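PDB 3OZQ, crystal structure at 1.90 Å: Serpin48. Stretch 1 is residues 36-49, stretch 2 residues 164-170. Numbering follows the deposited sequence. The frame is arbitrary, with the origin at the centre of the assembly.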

# COMPACT_ATOMS: atom_id res chain seq x y z
N VAL A 36 1.87 3.89 1.29
CA VAL A 36 2.15 2.53 1.74
C VAL A 36 1.00 1.58 1.40
O VAL A 36 -0.16 2.00 1.34
CB VAL A 36 2.47 2.48 3.26
CG1 VAL A 36 1.28 3.01 4.11
CG2 VAL A 36 2.92 1.05 3.70
N SER A 37 1.34 0.32 1.13
CA SER A 37 0.34 -0.72 0.94
C SER A 37 0.45 -1.77 2.03
O SER A 37 1.18 -2.76 1.88
CB SER A 37 0.47 -1.39 -0.42
OG SER A 37 -0.56 -2.36 -0.56
N PRO A 38 -0.27 -1.56 3.14
CA PRO A 38 -0.28 -2.62 4.15
C PRO A 38 -0.80 -3.94 3.58
O PRO A 38 -0.27 -5.03 3.89
CB PRO A 38 -1.21 -2.06 5.23
CG PRO A 38 -1.08 -0.54 5.06
CD PRO A 38 -0.99 -0.36 3.57
N PHE A 39 -1.81 -3.86 2.71
CA PHE A 39 -2.35 -5.06 2.08
C PHE A 39 -1.28 -5.87 1.36
O PHE A 39 -1.11 -7.06 1.62
CB PHE A 39 -3.45 -4.70 1.08
CG PHE A 39 -3.71 -5.78 0.07
CD1 PHE A 39 -3.14 -5.71 -1.19
CD2 PHE A 39 -4.48 -6.88 0.39
CE1 PHE A 39 -3.34 -6.72 -2.12
CE2 PHE A 39 -4.70 -7.88 -0.53
CZ PHE A 39 -4.14 -7.79 -1.79
N SER A 40 -0.56 -5.23 0.44
CA SER A 40 0.41 -5.96 -0.37
C SER A 40 1.53 -6.57 0.49
O SER A 40 1.91 -7.74 0.33
CB SER A 40 0.97 -5.05 -1.47
OG SER A 40 1.51 -5.80 -2.54
N ALA A 41 2.05 -5.77 1.42
CA ALA A 41 3.05 -6.26 2.35
C ALA A 41 2.49 -7.50 3.06
O ALA A 41 3.19 -8.50 3.25
CB ALA A 41 3.41 -5.17 3.35
N ALA A 42 1.22 -7.42 3.44
CA ALA A 42 0.56 -8.51 4.17
C ALA A 42 0.54 -9.80 3.35
O ALA A 42 0.79 -10.87 3.88
CB ALA A 42 -0.85 -8.11 4.59
N THR A 43 0.23 -9.70 2.06
CA THR A 43 0.25 -10.91 1.24
C THR A 43 1.66 -11.51 1.07
O THR A 43 1.83 -12.73 0.91
CB THR A 43 -0.32 -10.62 -0.14
OG1 THR A 43 0.50 -9.65 -0.79
CG2 THR A 43 -1.76 -10.11 -0.02
N LEU A 44 2.67 -10.66 1.06
CA LEU A 44 4.03 -11.14 0.91
C LEU A 44 4.47 -11.84 2.19
O LEU A 44 5.02 -12.95 2.17
CB LEU A 44 4.97 -9.99 0.56
CG LEU A 44 6.39 -10.40 0.20
CD1 LEU A 44 6.34 -11.58 -0.74
CD2 LEU A 44 7.16 -9.22 -0.44
N LEU A 45 4.17 -11.21 3.31
CA LEU A 45 4.52 -11.79 4.60
C LEU A 45 3.76 -13.11 4.82
O LEU A 45 4.26 -14.02 5.48
CB LEU A 45 4.19 -10.81 5.71
CG LEU A 45 4.67 -11.24 7.09
CD1 LEU A 45 6.18 -11.17 7.19
CD2 LEU A 45 4.03 -10.38 8.17
N ALA A 46 2.54 -13.19 4.29
CA ALA A 46 1.79 -14.44 4.35
C ALA A 46 2.50 -15.55 3.53
O ALA A 46 2.53 -16.70 3.93
CB ALA A 46 0.35 -14.23 3.87
N LEU A 47 3.07 -15.18 2.39
CA LEU A 47 3.86 -16.12 1.60
C LEU A 47 5.01 -16.61 2.46
O LEU A 47 5.22 -17.81 2.62
CB LEU A 47 4.41 -15.45 0.36
CG LEU A 47 4.77 -16.36 -0.84
CD1 LEU A 47 5.85 -15.73 -1.68
CD2 LEU A 47 5.16 -17.75 -0.41
N ALA A 48 5.76 -15.66 3.02
CA ALA A 48 6.84 -15.99 3.94
C ALA A 48 6.38 -16.94 5.04
O ALA A 48 7.01 -17.99 5.30
CB ALA A 48 7.39 -14.73 4.57
N GLN A 49 5.29 -16.56 5.69
CA GLN A 49 4.71 -17.31 6.79
C GLN A 49 4.50 -18.77 6.39
O GLN A 49 4.69 -19.68 7.20
CB GLN A 49 3.38 -16.67 7.21
CG GLN A 49 2.73 -17.26 8.45
CD GLN A 49 1.25 -16.89 8.58
OE1 GLN A 49 0.83 -15.81 8.15
NE2 GLN A 49 0.46 -17.79 9.16
N VAL A 164 15.55 -11.96 1.44
CA VAL A 164 15.09 -10.61 1.18
C VAL A 164 13.71 -10.68 0.54
O VAL A 164 13.53 -11.36 -0.47
CB VAL A 164 16.05 -9.85 0.25
CG1 VAL A 164 15.47 -8.48 -0.11
CG2 VAL A 164 17.41 -9.72 0.91
N LEU A 165 12.75 -9.98 1.15
CA LEU A 165 11.41 -9.78 0.58
C LEU A 165 11.38 -8.48 -0.19
O LEU A 165 11.64 -7.41 0.36
CB LEU A 165 10.34 -9.69 1.67
CG LEU A 165 10.12 -10.75 2.75
CD1 LEU A 165 8.65 -11.04 2.96
CD2 LEU A 165 10.93 -12.03 2.55
N ILE A 166 11.05 -8.57 -1.47
CA ILE A 166 10.90 -7.40 -2.32
C ILE A 166 9.43 -7.23 -2.65
O ILE A 166 8.76 -8.20 -2.98
CB ILE A 166 11.64 -7.61 -3.64
CG1 ILE A 166 13.14 -7.50 -3.42
CG2 ILE A 166 11.19 -6.59 -4.65
CD1 ILE A 166 13.52 -6.44 -2.42
N ASN A 167 8.94 -5.99 -2.58
CA ASN A 167 7.50 -5.70 -2.75
C ASN A 167 7.27 -4.36 -3.44
O ASN A 167 7.18 -3.33 -2.79
CB ASN A 167 6.83 -5.69 -1.38
CG ASN A 167 5.33 -5.44 -1.43
OD1 ASN A 167 4.68 -5.59 -2.47
ND2 ASN A 167 4.76 -5.10 -0.28
N ALA A 168 7.18 -4.38 -4.76
CA ALA A 168 7.02 -3.17 -5.55
C ALA A 168 5.63 -3.19 -6.15
O ALA A 168 5.19 -4.22 -6.65
CB ALA A 168 8.03 -3.12 -6.64
N LEU A 169 4.95 -2.05 -6.11
CA LEU A 169 3.62 -1.96 -6.71
C LEU A 169 3.16 -0.55 -7.02
O LEU A 169 3.75 0.43 -6.57
CB LEU A 169 2.53 -2.66 -5.86
CG LEU A 169 2.38 -2.56 -4.33
CD1 LEU A 169 3.16 -1.47 -3.66
CD2 LEU A 169 0.90 -2.55 -3.85
N TYR A 170 2.09 -0.49 -7.80
CA TYR A 170 1.44 0.76 -8.14
C TYR A 170 0.09 0.39 -8.74
O TYR A 170 -0.10 -0.73 -9.22
CB TYR A 170 2.28 1.58 -9.12
CG TYR A 170 2.33 1.02 -10.52
CD1 TYR A 170 1.41 1.43 -11.48
CD2 TYR A 170 3.31 0.10 -10.90
CE1 TYR A 170 1.46 0.93 -12.77
CE2 TYR A 170 3.36 -0.40 -12.19
CZ TYR A 170 2.43 0.02 -13.12
OH TYR A 170 2.47 -0.48 -14.41

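A helix laid against a β-strand illustrates a recurring principle: the strand offers every second side chain to the helix, and the helix answers with residues spaced three or four apart. In Serpin48, the helix beginning at Pro38 and the strand 164-170 run in nearly opposite senses, with 148° between their N-to-C directions and a closest approach of 9.2 Å between their axes. The backbones come nearest at Ala41 and Asn167, whose CA atoms lie 6.8 Å apart; the CA-to-CB bond of Ala41 points sideways to the strand.

The helix is held by the usual i to i+4 ladder, for example Leu44 N to Ser40 O at 3.1 Å and Ala48 N to Leu44 O at 2.9 Å. Its first turn is capped: Ser37, at the N-cap position, accepts a hydrogen bond through its OG from Ser40 N at 3.0 Å, satisfying an amide that has no preceding helical carbonyl to meet it. Within the same helix, Thr43 OG1 turns back to donate to Ser40 O at 2.6 Å.

On the strand, Leu165, Asn167 and Leu169 point toward the helix, whereas Ile166 and Ala168 point away. Because the chains run in opposing directions, Leu169 meets the start of the helix and Leu165 meets residues further along. Leu169 CD2 lies 3.5 Å from Ser40 CB and 3.6 Å from Ser37 OG, so a methyl group packs beside the capping serine.

Asn167 supplies the polar centre of the contact. Ser40 OG is 3.2 Å from Asn167 OD1, in position to donate a hydrogen bond, although its proton has another acceptor within reach. The amide's other end approaches the helix backbone, with Asn167 ND2 3.3 Å from Ala41 N; both are donors, so this proximity is packing rather than bonding.

Beyond this polar patch the chemistry becomes apolar. Leu44, with the largest covered area of any residue in the pair of stretches, sets its CG 3.6 Å from Leu165 CD1, while its CD2 reaches to 3.7 Å from Asn167 CB and 3.2 Å from Ile166 O. Thus Ile166, although its CA-to-CB bond points away from the helix, still takes part through its backbone carbonyl. One turn later, Ala48 CB lies 4.2 Å from the same Leu165 CD1, extending the hydrocarbon contact. The example shows how alternation on a strand and periodicity on a helix can combine to set a polar residue against the helix, between two leucines on the same side of the strand.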